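Local atomic coordinates of fructokinase (Xylella fastidiosa Temecula1, PDB entry 3LJS), a protein that probably phosphorylates fructose at the expense of ATP, as a member of the PfkB (ribokinase-like) family of carbohydrate kinases. Residues F117-E120 with H121-D124; V148-E151 with G152-R155; N258-G261 with D262-G266; L296-A299 with A300-A304. One frame throughout, in Å; residues are numbered along the deposited sequence.

Contact 1: residues F117-E120 with H121-D124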
loop_
_atom_site.group_PDB
_atom_site.type_symbol
_atom_site.label_atom_id
_atom_site.label_comp_id
_atom_site.label_asym_id
_atom_site.label_seq_id
_atom_site.Cartn_x
_atom_site.Cartn_y
_atom_site.Cartn_z
ATOM N N PHE B 117 10.072 -10.604 10.901
ATOM C CA PHE B 117 10.189 -11.906 11.549
ATOM C C PHE B 117 11.637 -12.012 12.038
ATOM O O PHE B 117 12.567 -11.699 11.301
ATOM C CB PHE B 117 9.904 -13.028 10.543
ATOM C CG PHE B 117 9.766 -14.390 11.170
ATOM C CD1 PHE B 117 8.507 -14.953 11.372
ATOM C CD2 PHE B 117 10.892 -15.116 11.554
ATOM C CE1 PHE B 117 8.370 -16.222 11.947
ATOM C CE2 PHE B 117 10.767 -16.384 12.130
ATOM C CZ PHE B 117 9.503 -16.938 12.325
ATOM N N ARG B 118 11.831 -12.436 13.280
ATOM C CA ARG B 118 13.180 -12.574 13.824
ATOM C C ARG B 118 13.394 -13.995 14.327
ATOM O O ARG B 118 12.432 -14.736 14.528
ATOM C CB ARG B 118 13.414 -11.555 14.953
ATOM C CG ARG B 118 13.490 -10.099 14.460
ATOM C CD ARG B 118 14.669 -9.887 13.500
ATOM N NE ARG B 118 14.679 -8.549 12.903
ATOM C CZ ARG B 118 14.186 -8.244 11.704
ATOM N NH1 ARG B 118 13.636 -9.181 10.932
ATOM N NH2 ARG B 118 14.225 -6.986 11.280
ATOM N N VAL B 119 14.653 -14.374 14.524
ATOM C CA VAL B 119 14.976 -15.727 14.967
ATOM C C VAL B 119 14.177 -16.175 16.186
ATOM O O VAL B 119 13.817 -17.347 16.299
ATOM C CB VAL B 119 16.487 -15.870 15.251
ATOM C CG1 VAL B 119 16.784 -17.249 15.821
ATOM C CG2 VAL B 119 17.267 -15.667 13.955
ATOM N N GLU B 120 13.889 -15.238 17.086
ATOM C CA GLU B 120 13.121 -15.538 18.294
ATOM C C GLU B 120 11.702 -16.017 17.969
ATOM O O GLU B 120 11.039 -16.622 18.813
ATOM C CB GLU B 120 13.034 -14.287 19.173
ATOM C CG GLU B 120 12.183 -13.184 18.555
ATOM C CD GLU B 120 12.441 -11.818 19.160
ATOM O OE1 GLU B 120 13.589 -11.334 19.064
ATOM O OE2 GLU B 120 11.497 -11.225 19.723
ATOM N N HIS B 121 11.234 -15.747 16.751
ATOM C CA HIS B 121 9.880 -16.146 16.360
ATOM C C HIS B 121 9.760 -17.594 15.894
ATOM O O HIS B 121 8.651 -18.110 15.743
ATOM C CB HIS B 121 9.335 -15.205 15.276
ATOM C CG HIS B 121 9.212 -13.781 15.722
ATOM N ND1 HIS B 121 8.437 -13.399 16.797
ATOM C CD2 HIS B 121 9.796 -12.649 15.261
ATOM C CE1 HIS B 121 8.554 -12.096 16.983
ATOM N NE2 HIS B 121 9.374 -11.617 16.065
ATOM N N PHE B 122 10.894 -18.249 15.657
ATOM C CA PHE B 122 10.878 -19.652 15.239
ATOM C C PHE B 122 10.444 -20.498 16.427
ATOM O O PHE B 122 10.690 -20.131 17.575
ATOM C CB PHE B 122 12.267 -20.120 14.797
ATOM C CG PHE B 122 12.642 -19.704 13.407
ATOM C CD1 PHE B 122 11.806 -19.987 12.335
ATOM C CD2 PHE B 122 13.856 -19.075 13.164
ATOM C CE1 PHE B 122 12.175 -19.654 11.038
ATOM C CE2 PHE B 122 14.235 -18.738 11.870
ATOM C CZ PHE B 122 13.389 -19.029 10.806
ATOM N N GLN B 123 9.804 -21.628 16.148
ATOM C CA GLN B 123 9.347 -22.533 17.195
ATOM C C GLN B 123 10.001 -23.901 17.010
ATOM O O GLN B 123 9.982 -24.469 15.915
ATOM C CB GLN B 123 7.832 -22.667 17.132
ATOM C CG GLN B 123 7.098 -21.395 17.480
ATOM C CD GLN B 123 5.653 -21.442 17.053
ATOM O OE1 GLN B 123 4.971 -22.447 17.249
ATOM N NE2 GLN B 123 5.171 -20.351 16.470
ATOM N N ASP B 124 10.578 -24.431 18.082
ATOM C CA ASP B 124 11.248 -25.721 18.009
ATOM C C ASP B 124 10.360 -26.839 17.468
ATOM O O ASP B 124 10.841 -27.719 16.763
ATOM C CB ASP B 124 11.811 -26.100 19.382
ATOM C CG ASP B 124 12.988 -25.223 19.787
ATOM O OD1 ASP B 124 13.321 -24.289 19.024
ATOM O OD2 ASP B 124 13.583 -25.462 20.862
#

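Contact 2: residues V148-E151 with G152-R155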
loop_
_atom_site.group_PDB
_atom_site.type_symbol
_atom_site.label_atom_id
_atom_site.label_comp_id
_atom_site.label_asym_id
_atom_site.label_seq_id
_atom_site.Cartn_x
_atom_site.Cartn_y
_atom_site.Cartn_z
ATOM N N VAL B 148 17.951 -14.092 9.333
ATOM C CA VAL B 148 16.895 -14.940 9.884
ATOM C C VAL B 148 16.661 -16.128 8.937
ATOM O O VAL B 148 16.498 -17.272 9.378
ATOM C CB VAL B 148 15.577 -14.141 10.054
ATOM C CG1 VAL B 148 14.428 -15.081 10.381
ATOM C CG2 VAL B 148 15.738 -13.101 11.175
ATOM N N THR B 149 16.665 -15.858 7.633
ATOM C CA THR B 149 16.458 -16.916 6.649
ATOM C C THR B 149 17.630 -17.912 6.701
ATOM O O THR B 149 17.418 -19.126 6.700
ATOM C CB THR B 149 16.318 -16.339 5.207
ATOM O OG1 THR B 149 15.270 -15.358 5.179
ATOM C CG2 THR B 149 15.965 -17.447 4.209
ATOM N N PHE B 150 18.859 -17.408 6.771
ATOM C CA PHE B 150 20.016 -18.296 6.823
ATOM C C PHE B 150 19.964 -19.166 8.077
ATOM O O PHE B 150 20.224 -20.367 8.012
ATOM C CB PHE B 150 21.326 -17.500 6.802
ATOM C CG PHE B 150 21.490 -16.616 5.591
ATOM C CD1 PHE B 150 21.102 -17.054 4.326
ATOM C CD2 PHE B 150 22.076 -15.357 5.711
ATOM C CE1 PHE B 150 21.296 -16.253 3.194
ATOM C CE2 PHE B 150 22.276 -14.546 4.586
ATOM C CZ PHE B 150 21.886 -14.995 3.328
ATOM N N GLU B 151 19.617 -18.561 9.213
ATOM C CA GLU B 151 19.531 -19.289 10.474
ATOM C C GLU B 151 18.463 -20.372 10.385
ATOM O O GLU B 151 18.634 -21.472 10.912
ATOM C CB GLU B 151 19.216 -18.326 11.626
ATOM C CG GLU B 151 19.160 -18.964 13.013
ATOM C CD GLU B 151 20.432 -19.734 13.392
ATOM O OE1 GLU B 151 21.523 -19.412 12.871
ATOM O OE2 GLU B 151 20.340 -20.658 14.231
ATOM N N GLY B 152 17.357 -20.053 9.719
ATOM C CA GLY B 152 16.304 -21.037 9.554
ATOM C C GLY B 152 16.806 -22.212 8.727
ATOM O O GLY B 152 16.511 -23.371 9.032
HETATM N N MSE B 153 17.567 -21.919 7.675
HETATM C CA MSE B 153 18.108 -22.970 6.823
HETATM C C MSE B 153 19.120 -23.821 7.590
HETATM O O MSE B 153 19.157 -25.042 7.426
HETATM C CB MSE B 153 18.774 -22.366 5.583
HETATM C CG MSE B 153 17.825 -21.614 4.656
HETATM SE SE MSE B 153 18.767 -20.721 3.194
HETATM C CE MSE B 153 18.557 -22.052 1.812
ATOM N N ARG B 154 19.939 -23.183 8.427
ATOM C CA ARG B 154 20.933 -23.915 9.210
ATOM C C ARG B 154 20.263 -24.763 10.289
ATOM O O ARG B 154 20.689 -25.886 10.576
ATOM C CB ARG B 154 21.937 -22.949 9.858
ATOM C CG ARG B 154 22.888 -22.282 8.865
ATOM C CD ARG B 154 23.933 -21.408 9.567
ATOM N NE ARG B 154 23.326 -20.305 10.309
ATOM C CZ ARG B 154 23.469 -19.021 9.996
ATOM N NH1 ARG B 154 24.206 -18.666 8.949
ATOM N NH2 ARG B 154 22.869 -18.088 10.729
ATOM N N ARG B 155 19.212 -24.218 10.888
ATOM C CA ARG B 155 18.479 -24.921 11.931
ATOM C C ARG B 155 17.757 -26.127 11.310
ATOM O O ARG B 155 17.741 -27.222 11.872
ATOM C CB ARG B 155 17.477 -23.956 12.583
ATOM C CG ARG B 155 16.909 -24.421 13.908
ATOM C CD ARG B 155 16.259 -23.261 14.666
ATOM N NE ARG B 155 17.230 -22.229 15.038
ATOM C CZ ARG B 155 16.954 -21.177 15.810
ATOM N NH1 ARG B 155 15.729 -21.007 16.298
ATOM N NH2 ARG B 155 17.906 -20.298 16.102
#

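Contact 3: residues N258-G261 with D262-G266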
loop_
_atom_site.group_PDB
_atom_site.type_symbol
_atom_site.label_atom_id
_atom_site.label_comp_id
_atom_site.label_asym_id
_atom_site.label_seq_id
_atom_site.Cartn_x
_atom_site.Cartn_y
_atom_site.Cartn_z
ATOM N N ASN B 258 4.378 -20.412 -18.311
ATOM C CA ASN B 258 4.701 -21.781 -18.701
ATOM C C ASN B 258 5.914 -22.257 -17.915
ATOM O O ASN B 258 6.081 -23.454 -17.668
ATOM C CB ASN B 258 5.013 -21.849 -20.195
ATOM C CG ASN B 258 4.146 -20.914 -21.014
ATOM O OD1 ASN B 258 2.919 -20.937 -20.915
ATOM N ND2 ASN B 258 4.785 -20.083 -21.833
ATOM N N ALA B 259 6.765 -21.308 -17.537
ATOM C CA ALA B 259 7.963 -21.612 -16.765
ATOM C C ALA B 259 7.530 -22.122 -15.391
ATOM O O ALA B 259 6.640 -21.546 -14.762
ATOM C CB ALA B 259 8.825 -20.357 -16.618
ATOM N N ALA B 260 8.156 -23.204 -14.938
ATOM C CA ALA B 260 7.835 -23.808 -13.645
ATOM C C ALA B 260 7.935 -22.814 -12.487
ATOM O O ALA B 260 8.998 -22.241 -12.237
ATOM C CB ALA B 260 8.753 -24.989 -13.396
ATOM N N GLY B 261 6.827 -22.627 -11.773
ATOM C CA GLY B 261 6.807 -21.695 -10.661
ATOM C C GLY B 261 6.555 -22.308 -9.296
ATOM O O GLY B 261 6.979 -23.431 -9.012
ATOM N N ASP B 262 5.846 -21.572 -8.447
ATOM C CA ASP B 262 5.571 -22.044 -7.098
ATOM C C ASP B 262 4.738 -23.315 -7.007
ATOM O O ASP B 262 4.928 -24.103 -6.084
ATOM C CB ASP B 262 4.919 -20.938 -6.273
ATOM C CG ASP B 262 5.754 -19.669 -6.247
ATOM O OD1 ASP B 262 7.005 -19.767 -6.248
ATOM O OD2 ASP B 262 5.160 -18.579 -6.216
ATOM N N ALA B 263 3.823 -23.521 -7.952
ATOM C CA ALA B 263 2.991 -24.725 -7.924
ATOM C C ALA B 263 3.875 -25.936 -8.213
ATOM O O ALA B 263 3.749 -26.975 -7.567
ATOM C CB ALA B 263 1.863 -24.620 -8.953
ATOM N N PHE B 264 4.767 -25.791 -9.191
ATOM C CA PHE B 264 5.707 -26.849 -9.557
ATOM C C PHE B 264 6.505 -27.245 -8.302
ATOM O O PHE B 264 6.684 -28.433 -7.998
ATOM C CB PHE B 264 6.667 -26.330 -10.639
ATOM C CG PHE B 264 7.747 -27.303 -11.022
ATOM C CD1 PHE B 264 7.592 -28.143 -12.121
ATOM C CD2 PHE B 264 8.914 -27.389 -10.275
ATOM C CE1 PHE B 264 8.583 -29.056 -12.469
ATOM C CE2 PHE B 264 9.910 -28.296 -10.612
ATOM C CZ PHE B 264 9.746 -29.133 -11.712
ATOM N N VAL B 265 6.985 -26.238 -7.578
ATOM C CA VAL B 265 7.760 -26.477 -6.367
ATOM C C VAL B 265 6.925 -27.200 -5.321
ATOM O O VAL B 265 7.394 -28.143 -4.687
ATOM C CB VAL B 265 8.290 -25.163 -5.774
ATOM C CG1 VAL B 265 8.967 -25.429 -4.429
ATOM C CG2 VAL B 265 9.294 -24.540 -6.743
ATOM N N GLY B 266 5.687 -26.754 -5.147
ATOM C CA GLY B 266 4.807 -27.392 -4.187
ATOM C C GLY B 266 4.620 -28.851 -4.569
ATOM O O GLY B 266 4.664 -29.736 -3.716
HETATM O O HOH W 1 4.010 -23.095 -11.252
#

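Contact 4: residues L296-A299 with A300-A304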
loop_
_atom_site.group_PDB
_atom_site.type_symbol
_atom_site.label_atom_id
_atom_site.label_comp_id
_atom_site.label_asym_id
_atom_site.label_seq_id
_atom_site.Cartn_x
_atom_site.Cartn_y
_atom_site.Cartn_z
ATOM N N LEU B 296 9.681 -35.417 -10.937
ATOM C CA LEU B 296 9.569 -34.114 -11.570
ATOM C C LEU B 296 8.420 -34.082 -12.576
ATOM O O LEU B 296 7.889 -33.012 -12.874
ATOM C CB LEU B 296 10.899 -33.716 -12.213
ATOM C CG LEU B 296 12.019 -33.622 -11.163
ATOM C CD1 LEU B 296 13.321 -33.213 -11.833
ATOM C CD2 LEU B 296 11.634 -32.613 -10.069
ATOM N N ARG B 297 8.031 -35.242 -13.105
ATOM C CA ARG B 297 6.900 -35.271 -14.032
ATOM C C ARG B 297 5.652 -34.861 -13.244
ATOM O O ARG B 297 4.794 -34.130 -13.744
ATOM C CB ARG B 297 6.680 -36.670 -14.616
ATOM C CG ARG B 297 5.341 -36.795 -15.350
ATOM C CD ARG B 297 5.070 -38.205 -15.871
ATOM N NE ARG B 297 6.015 -38.585 -16.918
ATOM C CZ ARG B 297 6.997 -39.467 -16.761
ATOM N NH1 ARG B 297 7.171 -40.080 -15.595
ATOM N NH2 ARG B 297 7.813 -39.729 -17.772
ATOM N N PHE B 298 5.556 -35.352 -12.012
ATOM C CA PHE B 298 4.430 -35.023 -11.140
ATOM C C PHE B 298 4.422 -33.514 -10.894
ATOM O O PHE B 298 3.387 -32.855 -11.016
ATOM C CB PHE B 298 4.576 -35.746 -9.796
ATOM C CG PHE B 298 3.456 -35.478 -8.835
ATOM C CD1 PHE B 298 2.334 -36.304 -8.807
ATOM C CD2 PHE B 298 3.510 -34.386 -7.966
ATOM C CE1 PHE B 298 1.278 -36.047 -7.927
ATOM C CE2 PHE B 298 2.461 -34.119 -7.081
ATOM C CZ PHE B 298 1.341 -34.948 -7.059
ATOM N N ALA B 299 5.581 -32.977 -10.529
ATOM C CA ALA B 299 5.710 -31.545 -10.259
ATOM C C ALA B 299 5.270 -30.714 -11.467
ATOM O O ALA B 299 4.580 -29.698 -11.319
ATOM C CB ALA B 299 7.153 -31.216 -9.889
ATOM N N ALA B 300 5.666 -31.149 -12.661
ATOM C CA ALA B 300 5.301 -30.439 -13.886
ATOM C C ALA B 300 3.787 -30.482 -14.087
ATOM O O ALA B 300 3.183 -29.509 -14.546
ATOM C CB ALA B 300 6.008 -31.063 -15.083
ATOM N N ALA B 301 3.174 -31.611 -13.740
ATOM C CA ALA B 301 1.727 -31.752 -13.889
ATOM C C ALA B 301 1.001 -30.775 -12.973
ATOM O O ALA B 301 -0.001 -30.183 -13.364
ATOM C CB ALA B 301 1.300 -33.184 -13.578
ATOM N N VAL B 302 1.504 -30.608 -11.752
ATOM C CA VAL B 302 0.902 -29.673 -10.803
ATOM C C VAL B 302 1.004 -28.247 -11.370
ATOM O O VAL B 302 0.032 -27.484 -11.363
ATOM C CB VAL B 302 1.632 -29.721 -9.428
ATOM C CG1 VAL B 302 1.046 -28.664 -8.484
ATOM C CG2 VAL B 302 1.490 -31.113 -8.805
ATOM N N GLY B 303 2.189 -27.899 -11.865
ATOM C CA GLY B 303 2.397 -26.577 -12.426
ATOM C C GLY B 303 1.510 -26.313 -13.626
ATOM O O GLY B 303 1.029 -25.199 -13.820
ATOM N N ALA B 304 1.283 -27.344 -14.433
ATOM C CA ALA B 304 0.454 -27.208 -15.622
ATOM C C ALA B 304 -1.026 -27.014 -15.296
ATOM O O ALA B 304 -1.748 -26.351 -16.044
ATOM C CB ALA B 304 0.638 -28.434 -16.525
#

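Contact 1: residues F117-E120 with H121-D124
F117, H121 and F122 form a local aromatic cluster round a short 3-10 turn, in the loop that leads from strand 103-108 to helix 124-129. The F117 ring stands in the middle. H121 CB lies over one of its faces, 3.6 Å from the ring centroid in a CH-pi contact, and the imidazole follows with its edge toward the same ring, the planes 63° apart. F117 in turn sends its own edge into F122: CE2 sits above the centre of that ring, 3.7 Å from F122 CE1, in a T-shaped pair. With CG of F117 anti to the backbone N (chi1 -170°), the phenyl reaches forward to meet both partners. On the imidazole, E120 CG rests almost exactly on the ring normal, 4.0 Å from the centroid. Two backbone bonds close the turn, H121 N to R118 O at 2.7 Å and F122 N to V119 O at 3.1 Å. F10 meets the rings of F117 and F122, while V56 and V83 of neighbouring strands touch F117. Two successive i to i+3 bonds fit the short 3-10 turn, whose aromatic side packs on the large sheet of the ribokinase-like fold.

Contact 2: residues V148-E151 with G152-R155
E151, R154 and R155 build a salt-bridge network along one turn of helix 143-158, the crossover helix of the beta-alpha-beta unit with strands 130-136 and 162-166. This is the looser, partly exposed side of the helix. E151 divides its carboxylate between the two arginines. OE1 takes both nitrogens of a side-on grip by R154, at 2.9 Å from NH2 and 3.3 Å from NE; the NH2 bond uses the anti lone pair, whereas NE comes from above the carboxylate plane. The bend of E151 at chi2 (55°), beyond a CG anti to the backbone N, lays the acid across the R154 chain. R154 NH2 also has a salt bridge to E147, so one guanidinium probably balances two acids. Its flat face lies over the backbone N of E151, with F150 CB 3.8 Å from NH1.

The other side is tightly packed. G152 is buried beside the peptide groups of V148 and T149, its N bonded to V148 O at 2.9 Å. T149 OG1 is hydrogen-bonded to S139 O and I145 O. M153 CG lies 3.2 Å from T149 O, while its selenium (selenomethionine) meets the edge of the F150 ring more loosely, 4.5 Å from CD1; the M153 side chain reaches V163 and F165 of strand 162-166. At the solvent side, R155 NH2 meets E151 OE2 at 3.1 Å, on the anti side, 23° out of the carboxylate plane.

Contact 3: residues N258-G261 with D262-G266
F264 sets its CG anti to the backbone N (chi1 176°), and with chi2 at 95° the ring turns a face back toward A260. The methyl of A260 lies over that face, off centre toward the rim: CB is 3.5 Å from F264 CG, and 3.8 Å from the ring centroid in a CH-pi contact. V265 turns CG2 toward the preceding loop, 3.4 Å from G261 O. That same carbonyl accepts the V265 N-H at 3.2 Å. G261 is the N-cap residue of helix 262-275, and its carbonyl thus receives the first i to i+4 bond of the helix. A water accepts the N-H of G261 at 2.9 Å; with a second, weak bond from F264 N (3.5 Å), it links the loop only loosely to the first turn.

Residues 259-262 (A-A-G-D) correspond to the G-A-G-D segment of PfkB kinases, with alanine first. In relatives the start of this helix forms an anion hole and the aspartate at this position, occupied here by D262, is the catalytic base. D262 OD2 is bonded to N41 ND2 and lies close to a phosphate ion, probably from the crystallisation liquor, with D166 and N168 beside its side chain. G261 belongs to the ATP site seen in this protein, although no ATP is bound in this chain, and A260 O takes a hydrogen bond from NZ of K195, another residue of the site.

Contact 4: residues L296-A299 with A300-A304
L296 O receives the N-H of A300 at 2.9 Å, the shortest of four i to i+4 bonds that link residues 296-299 to 300-304 along helix 289-305. A299 O takes the G303 N-H at 3.0 Å, and its N-H...O angle of 165° makes it the straightest of the four. Side chains meet one turn apart, where F298 CE2 touches V302 CG2 at 3.6 Å. F298 has CG anti to the backbone N (chi1 -179°), which swings the ring outward and somewhat toward V302; V302 CG2 approaches it obliquely and also packs 3.4 Å from F298 O. This is a regular, alanine-rich alpha helix near the C-terminal end of the ribokinase-like domain. Its small side chains keep close to the backbone: A300 CB lies 3.5 Å from L296 O, and A301 CB is 3.3 Å from F298 O. L296 and A299 face helix 262-275 at M268, with A299 also on F264. F298 is covered by L319 and V322 of helix 319-328, and A301 touches V322 and I326 of that helix and F250 of a loop.

Overall arrangement
Along the chain the four contacts follow in order and fall into two touching pairs. Contacts 1 and 2 have centres about 10 Å apart: V148 of helix 143-158 packs on F117 and R118, and R155 lies against V119, so the loop turn and the crossover helix cover neighbouring parts of the large sheet. Contacts 3 and 4 are closer, with centres about 8 Å apart, where the first turn of helix 262-275 lies on helix 289-305 and A263 O meets V302 CG1 at 3.3 Å. Contacts 1 and 4 lie on opposite sides of the chain's centre, their centres about 32 Å apart. Of the four, only contact 3 contains an annotated ATP-binding residue; contact 4 backs its helix.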